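Local coordinates for protein probable N-glycosylase/DNA lyase (Thermotoga maritima, PDB 3N0U) that is a probable N-glycosylase/DNA lyase of the helix-hairpin-helix superfamily, with a fold of helices and loops and no strands, at residues K18-I23 / G203-Y208; L82-L87 / Y98-A103; R164-H169 / E188-K193; L209-L212 / K216-K219. All coordinates share one frame; numbering follows the deposited sequence.

Interaction 1: residues K18-I23 / G203-Y208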
loop_
_atom_site.group_PDB
_atom_site.type_symbol
_atom_site.label_atom_id
_atom_site.label_comp_id
_atom_site.label_asym_id
_atom_site.label_seq_id
_atom_site.Cartn_x
_atom_site.Cartn_y
_atom_site.Cartn_z
ATOM N N LYS A 18 -23.512 -0.100 -5.041
ATOM C CA LYS A 18 -24.097 -0.400 -6.341
ATOM C C LYS A 18 -23.115 -0.121 -7.463
ATOM O O LYS A 18 -23.015 -0.904 -8.412
ATOM C CB LYS A 18 -25.388 0.389 -6.560
ATOM C CG LYS A 18 -26.538 -0.132 -5.703
ATOM C CD LYS A 18 -27.764 0.764 -5.761
ATOM C CE LYS A 18 -28.276 0.915 -7.179
ATOM N NZ LYS A 18 -29.537 1.706 -7.217
ATOM N N GLU A 19 -22.368 0.975 -7.356
ATOM C CA GLU A 19 -21.405 1.293 -8.393
ATOM C C GLU A 19 -20.287 0.266 -8.414
ATOM O O GLU A 19 -19.837 -0.131 -9.488
ATOM C CB GLU A 19 -20.817 2.678 -8.199
ATOM C CG GLU A 19 -19.728 3.006 -9.231
ATOM C CD GLU A 19 -20.178 2.850 -10.707
ATOM O OE1 GLU A 19 -21.386 3.014 -11.020
ATOM O OE2 GLU A 19 -19.307 2.567 -11.560
ATOM N N LEU A 20 -19.854 -0.178 -7.239
ATOM C CA LEU A 20 -18.834 -1.205 -7.175
ATOM C C LEU A 20 -19.351 -2.502 -7.781
ATOM O O LEU A 20 -18.610 -3.200 -8.469
ATOM C CB LEU A 20 -18.378 -1.452 -5.742
ATOM C CG LEU A 20 -17.490 -0.376 -5.123
ATOM C CD1 LEU A 20 -17.501 -0.501 -3.609
ATOM C CD2 LEU A 20 -16.057 -0.471 -5.664
ATOM N N GLU A 21 -20.604 -2.843 -7.530
ATOM C CA GLU A 21 -21.153 -4.042 -8.133
ATOM C C GLU A 21 -21.186 -3.957 -9.649
ATOM O O GLU A 21 -21.010 -4.959 -10.312
ATOM C CB GLU A 21 -22.540 -4.368 -7.599
ATOM C CG GLU A 21 -22.586 -4.665 -6.097
ATOM C CD GLU A 21 -21.975 -5.984 -5.673
ATOM O OE1 GLU A 21 -21.271 -6.623 -6.473
ATOM O OE2 GLU A 21 -22.187 -6.378 -4.497
ATOM N N ARG A 22 -21.380 -2.756 -10.199
ATOM C CA ARG A 22 -21.425 -2.621 -11.646
ATOM C C ARG A 22 -20.065 -2.821 -12.308
ATOM O O ARG A 22 -20.006 -3.207 -13.482
ATOM C CB ARG A 22 -21.964 -1.255 -12.059
ATOM C CG ARG A 22 -23.418 -0.996 -11.720
ATOM C CD ARG A 22 -23.815 0.397 -12.206
ATOM N NE ARG A 22 -25.111 0.812 -11.684
ATOM C CZ ARG A 22 -25.289 1.723 -10.726
ATOM N NH1 ARG A 22 -24.251 2.349 -10.183
ATOM N NH2 ARG A 22 -26.519 2.021 -10.322
ATOM N N ILE A 23 -18.978 -2.563 -11.581
ATOM C CA ILE A 23 -17.645 -2.774 -12.158
ATOM C C ILE A 23 -17.028 -4.081 -11.724
ATOM O O ILE A 23 -15.950 -4.437 -12.186
ATOM C CB ILE A 23 -16.648 -1.599 -11.895
ATOM C CG1 ILE A 23 -16.459 -1.289 -10.416
ATOM C CG2 ILE A 23 -17.114 -0.330 -12.627
ATOM C CD1 ILE A 23 -15.616 -2.274 -9.644
ATOM N N GLY A 203 -8.105 -6.240 1.694
ATOM C CA GLY A 203 -6.970 -6.099 0.801
ATOM C C GLY A 203 -7.382 -6.100 -0.664
ATOM O O GLY A 203 -6.832 -5.342 -1.485
ATOM N N LYS A 204 -8.342 -6.954 -1.017
ATOM C CA LYS A 204 -8.868 -6.970 -2.389
ATOM C C LYS A 204 -9.862 -5.839 -2.624
ATOM O O LYS A 204 -9.922 -5.265 -3.715
ATOM C CB LYS A 204 -9.543 -8.315 -2.683
ATOM C CG LYS A 204 -8.556 -9.419 -2.903
ATOM C CD LYS A 204 -9.187 -10.719 -3.303
ATOM C CE LYS A 204 -8.115 -11.786 -3.440
ATOM N NZ LYS A 204 -8.705 -13.117 -3.774
ATOM N N PHE A 205 -10.657 -5.537 -1.612
ATOM C CA PHE A 205 -11.651 -4.472 -1.715
ATOM C C PHE A 205 -10.968 -3.178 -2.126
ATOM O O PHE A 205 -11.489 -2.432 -2.948
ATOM C CB PHE A 205 -12.377 -4.289 -0.376
ATOM C CG PHE A 205 -13.553 -3.375 -0.444
ATOM C CD1 PHE A 205 -14.624 -3.669 -1.264
ATOM C CD2 PHE A 205 -13.597 -2.220 0.313
ATOM C CE1 PHE A 205 -15.717 -2.826 -1.332
ATOM C CE2 PHE A 205 -14.706 -1.376 0.255
ATOM C CZ PHE A 205 -15.761 -1.693 -0.569
ATOM N N ASP A 206 -9.796 -2.919 -1.561
ATOM C CA ASP A 206 -9.024 -1.722 -1.926
ATOM C C ASP A 206 -8.832 -1.608 -3.437
ATOM O O ASP A 206 -8.902 -0.511 -4.004
ATOM C CB ASP A 206 -7.644 -1.758 -1.267
ATOM C CG ASP A 206 -6.782 -0.592 -1.667
ATOM O OD1 ASP A 206 -6.964 0.511 -1.096
ATOM O OD2 ASP A 206 -5.912 -0.786 -2.533
ATOM N N LEU A 207 -8.556 -2.731 -4.093
ATOM C CA LEU A 207 -8.332 -2.698 -5.542
ATOM C C LEU A 207 -9.610 -2.423 -6.312
ATOM O O LEU A 207 -9.575 -1.750 -7.333
ATOM C CB LEU A 207 -7.679 -3.975 -6.030
ATOM C CG LEU A 207 -6.296 -4.219 -5.436
ATOM C CD1 LEU A 207 -5.767 -5.524 -5.991
ATOM C CD2 LEU A 207 -5.342 -3.065 -5.759
ATOM N N TYR A 208 -10.739 -2.921 -5.825
ATOM C CA TYR A 208 -12.009 -2.571 -6.449
ATOM C C TYR A 208 -12.270 -1.065 -6.288
ATOM O O TYR A 208 -12.718 -0.415 -7.227
ATOM C CB TYR A 208 -13.156 -3.413 -5.873
ATOM C CG TYR A 208 -13.140 -4.850 -6.335
ATOM C CD1 TYR A 208 -13.645 -5.208 -7.570
ATOM C CD2 TYR A 208 -12.640 -5.856 -5.521
ATOM C CE1 TYR A 208 -13.640 -6.530 -7.990
ATOM C CE2 TYR A 208 -12.622 -7.175 -5.936
ATOM C CZ TYR A 208 -13.137 -7.500 -7.169
ATOM O OH TYR A 208 -13.124 -8.787 -7.615
#
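L20 meets F205 and Y208 with its two methyl branches, one for each. CD1 lies 3.7 Å from F205 CZ and equally near CE1, reaching the far end of the ring obliquely. CD2 settles on the backbone of the next turn, 3.7 Å from Y208 O, with Y208 CB 4.1 Å away. I23 adds a lighter touch: its CD1 comes to the edge of the Y208 ring, near the ring plane, 4.1 Å from CD1 of that tyrosine. The isoleucine places CG1 between its backbone N and carbonyl carbon (chi1 57°), which, with the second torsion, brings the terminal methyl to a ring that its CB does not face.

Behind these groups the helices cross at 86°, with segment axes 11.6 Å apart. F198 of helix 181-198 touches L20 and meets the F205 ring with planes at about 55°, so helix 181-198 also packs on this cluster. E19 and R22 pair with each other by a salt bridge, and neither touches 203-208.

The contact joins the first and last helices of the chain, 13-44 and 202-214. Apart from the methyl on the Y208 carbonyl, apolar side chains meet, and no directional bond links the segments.

Interaction 2: residues L82-L87 / Y98-A103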
loop_
_atom_site.group_PDB
_atom_site.type_symbol
_atom_site.label_atom_id
_atom_site.label_comp_id
_atom_site.label_asym_id
_atom_site.label_seq_id
_atom_site.Cartn_x
_atom_site.Cartn_y
_atom_site.Cartn_z
ATOM N N LEU A 82 22.777 0.482 -3.474
ATOM C CA LEU A 82 23.351 1.763 -3.884
ATOM C C LEU A 82 23.663 2.681 -2.706
ATOM O O LEU A 82 22.903 2.745 -1.742
ATOM C CB LEU A 82 22.417 2.520 -4.825
ATOM C CG LEU A 82 22.278 1.972 -6.240
ATOM C CD1 LEU A 82 21.170 2.708 -6.966
ATOM C CD2 LEU A 82 23.562 2.131 -7.026
ATOM N N PRO A 83 24.770 3.425 -2.799
ATOM C CA PRO A 83 24.986 4.455 -1.774
ATOM C C PRO A 83 23.941 5.541 -1.860
ATOM O O PRO A 83 23.339 5.730 -2.908
ATOM C CB PRO A 83 26.364 5.041 -2.119
ATOM C CG PRO A 83 26.938 4.166 -3.124
ATOM C CD PRO A 83 25.830 3.436 -3.813
ATOM N N LEU A 84 23.770 6.265 -0.765
ATOM C CA LEU A 84 22.745 7.298 -0.674
ATOM C C LEU A 84 22.734 8.236 -1.885
ATOM O O LEU A 84 21.675 8.474 -2.476
ATOM C CB LEU A 84 22.964 8.098 0.610
ATOM C CG LEU A 84 22.054 9.289 0.812
ATOM C CD1 LEU A 84 20.614 8.842 0.809
ATOM C CD2 LEU A 84 22.391 9.977 2.136
ATOM N N GLU A 85 23.894 8.785 -2.250
ATOM C CA GLU A 85 23.926 9.827 -3.283
ATOM C C GLU A 85 23.494 9.271 -4.637
ATOM O O GLU A 85 22.743 9.930 -5.379
ATOM C CB GLU A 85 25.317 10.466 -3.393
ATOM C CG GLU A 85 25.422 11.545 -4.491
ATOM C CD GLU A 85 26.797 12.224 -4.560
ATOM O OE1 GLU A 85 27.834 11.518 -4.537
ATOM O OE2 GLU A 85 26.841 13.475 -4.648
ATOM N N GLU A 86 23.928 8.054 -4.957
ATOM C CA GLU A 86 23.556 7.449 -6.223
ATOM C C GLU A 86 22.077 7.055 -6.248
ATOM O O GLU A 86 21.421 7.139 -7.288
ATOM C CB GLU A 86 24.429 6.221 -6.517
ATOM C CG GLU A 86 25.799 6.553 -7.145
ATOM C CD GLU A 86 26.809 7.116 -6.155
ATOM O OE1 GLU A 86 26.588 6.991 -4.929
ATOM O OE2 GLU A 86 27.836 7.676 -6.607
ATOM N N LEU A 87 21.557 6.584 -5.129
ATOM C CA LEU A 87 20.139 6.270 -5.053
ATOM C C LEU A 87 19.305 7.537 -5.214
ATOM O O LEU A 87 18.324 7.555 -5.946
ATOM C CB LEU A 87 19.822 5.583 -3.727
ATOM C CG LEU A 87 18.354 5.207 -3.518
ATOM C CD1 LEU A 87 17.873 4.345 -4.682
ATOM C CD2 LEU A 87 18.183 4.502 -2.189
ATOM N N TYR A 98 10.891 14.178 -4.054
ATOM C CA TYR A 98 11.622 14.262 -2.777
ATOM C C TYR A 98 12.710 13.207 -2.747
ATOM O O TYR A 98 12.762 12.366 -1.854
ATOM C CB TYR A 98 10.659 14.094 -1.592
ATOM C CG TYR A 98 9.484 15.033 -1.672
ATOM C CD1 TYR A 98 9.631 16.388 -1.434
ATOM C CD2 TYR A 98 8.242 14.567 -2.030
ATOM C CE1 TYR A 98 8.548 17.247 -1.520
ATOM C CE2 TYR A 98 7.151 15.422 -2.130
ATOM C CZ TYR A 98 7.322 16.757 -1.885
ATOM O OH TYR A 98 6.243 17.590 -2.001
ATOM N N PRO A 99 13.600 13.244 -3.739
ATOM C CA PRO A 99 14.538 12.134 -3.921
ATOM C C PRO A 99 15.539 11.984 -2.787
ATOM O O PRO A 99 15.898 10.859 -2.449
ATOM C CB PRO A 99 15.229 12.479 -5.236
ATOM C CG PRO A 99 15.122 13.965 -5.346
ATOM C CD PRO A 99 13.783 14.295 -4.750
ATOM N N GLN A 100 16.030 13.085 -2.228
ATOM C CA GLN A 100 17.032 12.978 -1.169
ATOM C C GLN A 100 16.433 12.317 0.062
ATOM O O GLN A 100 16.997 11.374 0.617
ATOM C CB GLN A 100 17.621 14.343 -0.816
ATOM C CG GLN A 100 18.730 14.273 0.203
ATOM C CD GLN A 100 20.001 13.612 -0.315
ATOM O OE1 GLN A 100 20.342 13.680 -1.509
ATOM N NE2 GLN A 100 20.725 12.989 0.599
ATOM N N LYS A 101 15.282 12.799 0.495
ATOM C CA LYS A 101 14.709 12.274 1.716
ATOM C C LYS A 101 14.252 10.823 1.544
ATOM O O LYS A 101 14.441 9.997 2.435
ATOM C CB LYS A 101 13.560 13.180 2.188
ATOM C CG LYS A 101 13.227 13.022 3.636
ATOM C CD LYS A 101 14.421 13.456 4.522
ATOM C CE LYS A 101 14.906 12.337 5.409
ATOM N NZ LYS A 101 15.800 12.869 6.481
ATOM N N ARG A 102 13.635 10.486 0.421
ATOM C CA ARG A 102 13.211 9.101 0.208
ATOM C C ARG A 102 14.417 8.178 0.136
ATOM O O ARG A 102 14.379 7.062 0.654
ATOM C CB ARG A 102 12.367 8.955 -1.058
ATOM C CG ARG A 102 11.066 9.752 -1.055
ATOM C CD ARG A 102 10.059 9.294 -0.001
ATOM N NE ARG A 102 8.946 10.243 0.029
ATOM C CZ ARG A 102 8.965 11.415 0.660
ATOM N NH1 ARG A 102 10.033 11.798 1.366
ATOM N NH2 ARG A 102 7.915 12.213 0.585
ATOM N N ALA A 103 15.489 8.629 -0.503
ATOM C CA ALA A 103 16.716 7.825 -0.559
ATOM C C ALA A 103 17.225 7.558 0.856
ATOM O O ALA A 103 17.657 6.448 1.164
ATOM C CB ALA A 103 17.776 8.518 -1.378
#
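L87 and A103 mark the nearest backbone approach, with CA atoms 5.9 Å apart, a short approach consistent with the small alanine at this point. Each segment opens a helix: P83 occupies the N-cap position of helix 84-93 and Y98 that of helix 99-109. The first turns are already closed, by L87 N to P83 O and by R102 N to Y98 O.

A103 CB is the focus of the side-chain contact. L84 CD1 rests 3.6 Å from this methyl and is as near to the A103 carbonyl carbon, while L87 CG stands 4.0 Å from A103 CB. One methyl of L87, CD2, lies alongside the backbone, 3.9 Å from A103 O. Both leucines hold CG opposite the backbone N (chi1 175° in L84), and in L84 this sends the branches to the partner helix although its CB does not point there. At the partly exposed side of the contact, Q100 bends at chi2 and crosses L84 at about a right angle. Its NE2 is 3.8 Å from L84 CD2, a van der Waals touch on a methyl; the polar partner of NE2 is E104, one turn on.

The pair joins two helices that follow each other in the chain. A88 of helix 84-93 extends the packing onto Q100 and A103, I106 of helix 99-109 does the same for L87, and helix 47-59 touches R102 of the second helix.

Interaction 3: residues R164-H169 / E188-K193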
loop_
_atom_site.group_PDB
_atom_site.type_symbol
_atom_site.label_atom_id
_atom_site.label_comp_id
_atom_site.label_asym_id
_atom_site.label_seq_id
_atom_site.Cartn_x
_atom_site.Cartn_y
_atom_site.Cartn_z
ATOM N N ARG A 164 -11.403 10.077 0.827
ATOM C CA ARG A 164 -12.358 10.968 0.191
ATOM C C ARG A 164 -13.613 10.220 -0.227
ATOM O O ARG A 164 -14.702 10.779 -0.154
ATOM C CB ARG A 164 -11.728 11.723 -0.979
ATOM C CG ARG A 164 -10.792 12.863 -0.519
ATOM C CD ARG A 164 -10.321 13.731 -1.681
ATOM N NE ARG A 164 -9.910 12.903 -2.811
ATOM C CZ ARG A 164 -8.648 12.650 -3.146
ATOM N NH1 ARG A 164 -7.644 13.187 -2.454
ATOM N NH2 ARG A 164 -8.391 11.867 -4.187
ATOM N N LEU A 165 -13.473 8.962 -0.650
ATOM C CA LEU A 165 -14.642 8.135 -0.955
ATOM C C LEU A 165 -15.477 7.889 0.293
ATOM O O LEU A 165 -16.703 7.905 0.248
ATOM C CB LEU A 165 -14.242 6.775 -1.530
ATOM C CG LEU A 165 -14.160 6.622 -3.034
ATOM C CD1 LEU A 165 -13.827 5.174 -3.328
ATOM C CD2 LEU A 165 -15.455 7.026 -3.717
ATOM N N MET A 166 -14.806 7.621 1.405
ATOM C CA MET A 166 -15.506 7.352 2.647
ATOM C C MET A 166 -16.242 8.593 3.127
ATOM O O MET A 166 -17.341 8.497 3.633
ATOM C CB MET A 166 -14.532 6.871 3.712
ATOM C CG MET A 166 -13.918 5.509 3.406
ATOM S SD MET A 166 -12.808 4.975 4.731
ATOM C CE MET A 166 -14.019 4.446 5.947
ATOM N N LYS A 167 -15.637 9.763 2.969
ATOM C CA LYS A 167 -16.277 10.996 3.405
ATOM C C LYS A 167 -17.471 11.326 2.506
ATOM O O LYS A 167 -18.526 11.699 2.985
ATOM C CB LYS A 167 -15.265 12.156 3.430
ATOM C CG LYS A 167 -15.854 13.491 3.884
ATOM C CD LYS A 167 -14.770 14.551 4.052
ATOM C CE LYS A 167 -15.319 15.828 4.671
ATOM N NZ LYS A 167 -16.394 16.434 3.842
ATOM N N ARG A 168 -17.302 11.165 1.202
ATOM C CA ARG A 168 -18.346 11.489 0.238
ATOM C C ARG A 168 -19.585 10.619 0.443
ATOM O O ARG A 168 -20.694 11.018 0.108
ATOM C CB ARG A 168 -17.801 11.293 -1.176
ATOM C CG ARG A 168 -18.799 11.478 -2.310
ATOM C CD ARG A 168 -18.196 10.990 -3.639
ATOM N NE ARG A 168 -16.731 11.034 -3.628
ATOM C CZ ARG A 168 -15.944 10.360 -4.464
ATOM N NH1 ARG A 168 -16.471 9.573 -5.397
ATOM N NH2 ARG A 168 -14.622 10.469 -4.362
ATOM N N HIS A 169 -19.398 9.427 0.998
ATOM C CA HIS A 169 -20.517 8.510 1.180
ATOM C C HIS A 169 -20.936 8.378 2.636
ATOM O O HIS A 169 -21.633 7.431 3.015
ATOM C CB HIS A 169 -20.188 7.155 0.565
ATOM C CG HIS A 169 -20.130 7.198 -0.924
ATOM N ND1 HIS A 169 -18.956 7.394 -1.620
ATOM C CD2 HIS A 169 -21.112 7.131 -1.851
ATOM C CE1 HIS A 169 -19.216 7.411 -2.914
ATOM N NE2 HIS A 169 -20.516 7.260 -3.081
ATOM N N GLU A 188 -10.340 2.048 9.689
ATOM C CA GLU A 188 -10.161 0.779 9.005
ATOM C C GLU A 188 -11.329 -0.170 9.283
ATOM O O GLU A 188 -11.789 -0.872 8.379
ATOM C CB GLU A 188 -8.841 0.146 9.425
ATOM C CG GLU A 188 -8.638 -1.300 8.977
ATOM C CD GLU A 188 -7.256 -1.807 9.371
ATOM O OE1 GLU A 188 -6.997 -1.995 10.593
ATOM O OE2 GLU A 188 -6.408 -1.991 8.457
ATOM N N GLU A 189 -11.825 -0.188 10.517
ATOM C CA GLU A 189 -12.906 -1.100 10.868
ATOM C C GLU A 189 -14.204 -0.676 10.178
ATOM O O GLU A 189 -15.002 -1.520 9.783
ATOM C CB GLU A 189 -13.078 -1.184 12.392
ATOM C CG GLU A 189 -14.299 -1.970 12.851
ATOM C CD GLU A 189 -14.264 -3.451 12.464
ATOM O OE1 GLU A 189 -13.182 -3.983 12.128
ATOM O OE2 GLU A 189 -15.330 -4.097 12.502
ATOM N N ILE A 190 -14.428 0.631 10.045
ATOM C CA ILE A 190 -15.562 1.123 9.269
ATOM C C ILE A 190 -15.515 0.583 7.834
ATOM O O ILE A 190 -16.502 0.076 7.304
ATOM C CB ILE A 190 -15.563 2.656 9.220
ATOM C CG1 ILE A 190 -15.859 3.221 10.610
ATOM C CG2 ILE A 190 -16.567 3.157 8.221
ATOM C CD1 ILE A 190 -15.837 4.753 10.684
ATOM N N LEU A 191 -14.357 0.694 7.200
ATOM C CA LEU A 191 -14.211 0.220 5.837
ATOM C C LEU A 191 -14.278 -1.300 5.763
ATOM O O LEU A 191 -14.669 -1.838 4.730
ATOM C CB LEU A 191 -12.896 0.713 5.225
ATOM C CG LEU A 191 -12.816 0.664 3.696
ATOM C CD1 LEU A 191 -13.870 1.525 3.068
ATOM C CD2 LEU A 191 -11.438 1.119 3.214
ATOM N N ARG A 192 -13.879 -1.991 6.832
ATOM C CA ARG A 192 -13.925 -3.448 6.825
ATOM C C ARG A 192 -15.362 -3.895 6.727
ATOM O O ARG A 192 -15.670 -4.858 6.040
ATOM C CB ARG A 192 -13.285 -4.068 8.069
ATOM C CG ARG A 192 -13.140 -5.584 7.956
ATOM C CD ARG A 192 -12.951 -6.292 9.307
ATOM N NE ARG A 192 -14.087 -6.083 10.214
ATOM C CZ ARG A 192 -15.295 -6.627 10.073
ATOM N NH1 ARG A 192 -15.564 -7.431 9.051
ATOM N NH2 ARG A 192 -16.247 -6.360 10.961
ATOM N N LYS A 193 -16.246 -3.205 7.431
ATOM C CA LYS A 193 -17.649 -3.584 7.388
ATOM C C LYS A 193 -18.224 -3.366 5.989
ATOM O O LYS A 193 -19.080 -4.124 5.554
ATOM C CB LYS A 193 -18.460 -2.839 8.449
ATOM C CG LYS A 193 -18.116 -3.253 9.883
ATOM C CD LYS A 193 -18.850 -2.373 10.895
ATOM C CE LYS A 193 -18.888 -3.003 12.290
ATOM N NZ LYS A 193 -17.777 -2.561 13.175
#
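M166 reaches I190 and L191 through a chain that starts beside its backbone N (chi1 -67°), runs extended through chi2 and then bends at its end (chi3 77°). The final bend turns CE onto helix 181-198, where it lies 3.7 Å from I190 CG2 and 4.0 Å from L191 CB. The same I190 branch stands opposite its own backbone N, on the side that the methionine approaches. L191, with CG also opposite the backbone N (chi1 -162°), swings CD1 alongside the methionine, 4.0 Å from M166 SD and equally close to CG. Thus both the sulfur and the terminal methyl meet apolar carbon.

Polar groups keep to the flanks. H169, where the chain leaves helix 160-168, turns back to donate from ND1 to L165 O at 3.0 Å, with the oxygen in the plane of the imidazole. On the other helix R192 grips the E189 carboxylate side-on, NE to OE1 at 3.0 Å and NH2 to OE2 at 2.9 Å, while K193 NZ reaches the anti lone pair of OE2. E188 pairs with R128 away from the contact, and F205 of helix 202-214 packs on L191.

Here a flexible thioether packs between helices 160-168 and 181-198 through van der Waals contact and burial of apolar surface. The salt-bridge network would partly neutralise the charge along the second helix without taking part in the junction.

Interaction 4: residues L209-L212 / K216-K219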
loop_
_atom_site.group_PDB
_atom_site.type_symbol
_atom_site.label_atom_id
_atom_site.label_comp_id
_atom_site.label_asym_id
_atom_site.label_seq_id
_atom_site.Cartn_x
_atom_site.Cartn_y
_atom_site.Cartn_z
ATOM N N LEU A 209 -11.997 -0.517 -5.107
ATOM C CA LEU A 209 -12.188 0.916 -4.861
ATOM C C LEU A 209 -11.348 1.741 -5.828
ATOM O O LEU A 209 -11.790 2.762 -6.366
ATOM C CB LEU A 209 -11.816 1.273 -3.426
ATOM C CG LEU A 209 -12.771 0.789 -2.332
ATOM C CD1 LEU A 209 -12.205 1.154 -0.972
ATOM C CD2 LEU A 209 -14.162 1.377 -2.493
ATOM N N TRP A 210 -10.115 1.312 -6.061
ATOM C CA TRP A 210 -9.252 2.084 -6.954
ATOM C C TRP A 210 -9.636 1.964 -8.423
ATOM O O TRP A 210 -9.380 2.882 -9.205
ATOM C CB TRP A 210 -7.782 1.723 -6.752
ATOM C CG TRP A 210 -7.107 2.637 -5.785
ATOM C CD1 TRP A 210 -6.851 2.412 -4.467
ATOM C CD2 TRP A 210 -6.621 3.944 -6.072
ATOM N NE1 TRP A 210 -6.225 3.501 -3.916
ATOM C CE2 TRP A 210 -6.066 4.455 -4.887
ATOM C CE3 TRP A 210 -6.592 4.730 -7.228
ATOM C CZ2 TRP A 210 -5.497 5.719 -4.819
ATOM C CZ3 TRP A 210 -6.018 5.985 -7.163
ATOM C CH2 TRP A 210 -5.481 6.469 -5.965
ATOM N N TYR A 211 -10.268 0.856 -8.795
ATOM C CA TYR A 211 -10.751 0.671 -10.162
ATOM C C TYR A 211 -11.745 1.772 -10.541
ATOM O O TYR A 211 -11.822 2.181 -11.687
ATOM C CB TYR A 211 -11.374 -0.724 -10.339
ATOM C CG TYR A 211 -11.810 -1.006 -11.752
ATOM C CD1 TYR A 211 -10.925 -1.533 -12.663
ATOM C CD2 TYR A 211 -13.093 -0.679 -12.196
ATOM C CE1 TYR A 211 -11.304 -1.771 -13.970
ATOM C CE2 TYR A 211 -13.473 -0.922 -13.484
ATOM C CZ TYR A 211 -12.568 -1.447 -14.380
ATOM O OH TYR A 211 -12.922 -1.673 -15.684
ATOM N N LEU A 212 -12.466 2.276 -9.560
ATOM C CA LEU A 212 -13.480 3.304 -9.826
ATOM C C LEU A 212 -12.935 4.554 -10.501
ATOM O O LEU A 212 -13.660 5.214 -11.228
ATOM C CB LEU A 212 -14.177 3.724 -8.532
ATOM C CG LEU A 212 -14.961 2.649 -7.794
ATOM C CD1 LEU A 212 -15.550 3.255 -6.494
ATOM C CD2 LEU A 212 -16.041 2.094 -8.661
ATOM N N LYS A 216 -8.255 1.186 -13.647
ATOM C CA LYS A 216 -6.962 0.522 -13.591
ATOM C C LYS A 216 -6.811 -0.239 -12.288
ATOM O O LYS A 216 -7.432 0.095 -11.271
ATOM C CB LYS A 216 -5.822 1.532 -13.648
ATOM C CG LYS A 216 -5.899 2.551 -14.773
ATOM C CD LYS A 216 -5.530 1.972 -16.118
ATOM C CE LYS A 216 -5.479 3.085 -17.170
ATOM N NZ LYS A 216 -5.218 2.587 -18.544
ATOM N N VAL A 217 -5.991 -1.273 -12.347
ATOM C CA VAL A 217 -5.574 -2.002 -11.174
ATOM C C VAL A 217 -4.066 -2.006 -11.191
ATOM O O VAL A 217 -3.431 -2.756 -11.943
ATOM C CB VAL A 217 -6.119 -3.435 -11.174
ATOM C CG1 VAL A 217 -5.638 -4.182 -9.947
ATOM C CG2 VAL A 217 -7.623 -3.399 -11.180
ATOM N N ASP A 218 -3.488 -1.144 -10.376
ATOM C CA ASP A 218 -2.047 -1.087 -10.240
ATOM C C ASP A 218 -1.688 -1.823 -8.974
ATOM O O ASP A 218 -2.075 -2.975 -8.797
ATOM C CB ASP A 218 -1.583 0.368 -10.237
ATOM C CG ASP A 218 -1.862 1.054 -11.558
ATOM O OD1 ASP A 218 -1.404 0.542 -12.608
ATOM O OD2 ASP A 218 -2.554 2.088 -11.565
ATOM N N LYS A 219 -0.930 -1.185 -8.103
ATOM C CA LYS A 219 -0.613 -1.792 -6.826
ATOM C C LYS A 219 -0.246 -0.710 -5.828
ATOM O O LYS A 219 0.122 -1.059 -4.701
ATOM C CB LYS A 219 0.527 -2.801 -6.968
ATOM C CG LYS A 219 1.884 -2.203 -7.289
ATOM C CD LYS A 219 2.982 -3.260 -7.134
ATOM C CE LYS A 219 4.352 -2.633 -7.069
ATOM N NZ LYS A 219 5.390 -3.678 -6.862
ATOM O OXT LYS A 219 -0.305 0.505 -6.133
HETATM O O HOH W 1 -8.379 3.394 -11.688
#
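Y211 lies against K216 and V217 from its backbone to its ring. CB is 4.1 Å from K216 O, the same oxygen that Y211 CA approaches to 3.5 Å in a CA-H...O contact with an angle of 147° at the hydrogen. CG stands opposite the backbone N (chi1 -176°), which brings the ring beside K216 and V217. Its CD1 atom is 3.9 Å from K216 N, which approaches obliquely, and 4.1 Å from V217 CG2, a methyl at the ring edge near its plane. Farther out the side chain also packs on I23 and A27 of helix 13-44, and at the tip OH hydrogen-bonds to E26 of that helix.

A water ties the two backbones together. It donates to W210 O at 2.7 Å and accepts from K216 N at 3.0 Å, bridging the last turns of helix 202-214 and the irregular C-terminal tail that follows. The tail itself is held from beyond: R34 binds V217 O and D218 O, H145 and N149 bind K219 O, and K219 NZ pairs with E53, with F56 in a cation-pi contact.

This is a chain reversal at the C-terminus, where the tail folds back past the end of its own helix. Its direct contacts are weak, a CA-H...O contact and one methyl at a ring edge, so the water bridge supplies the directional link between the segments, while the hydroxyl bond to E26 ties the tyrosine to helix 13-44.

Interactions 1, 3 and 4 cluster around helix 202-214, whereas interaction 2 stands apart, its centre about 36 Å from that of interaction 1 and on the other side of the chain's centre. Interactions 1 and 4 share that helix and meet where I23 packs on Y211 and L212, and L20 on L212; interaction 3 joins them through L191 against F205 and L165 against L209 and L212. Interactions 1 and 3 are buried and largely apolar, the one using aromatic rings, the other a methionine. Interactions 2 and 4 are only partly buried: the former rests on leucine and alanine with an amide beside them, the latter on tyrosine against the tail backbone and a valine, with a bridging water.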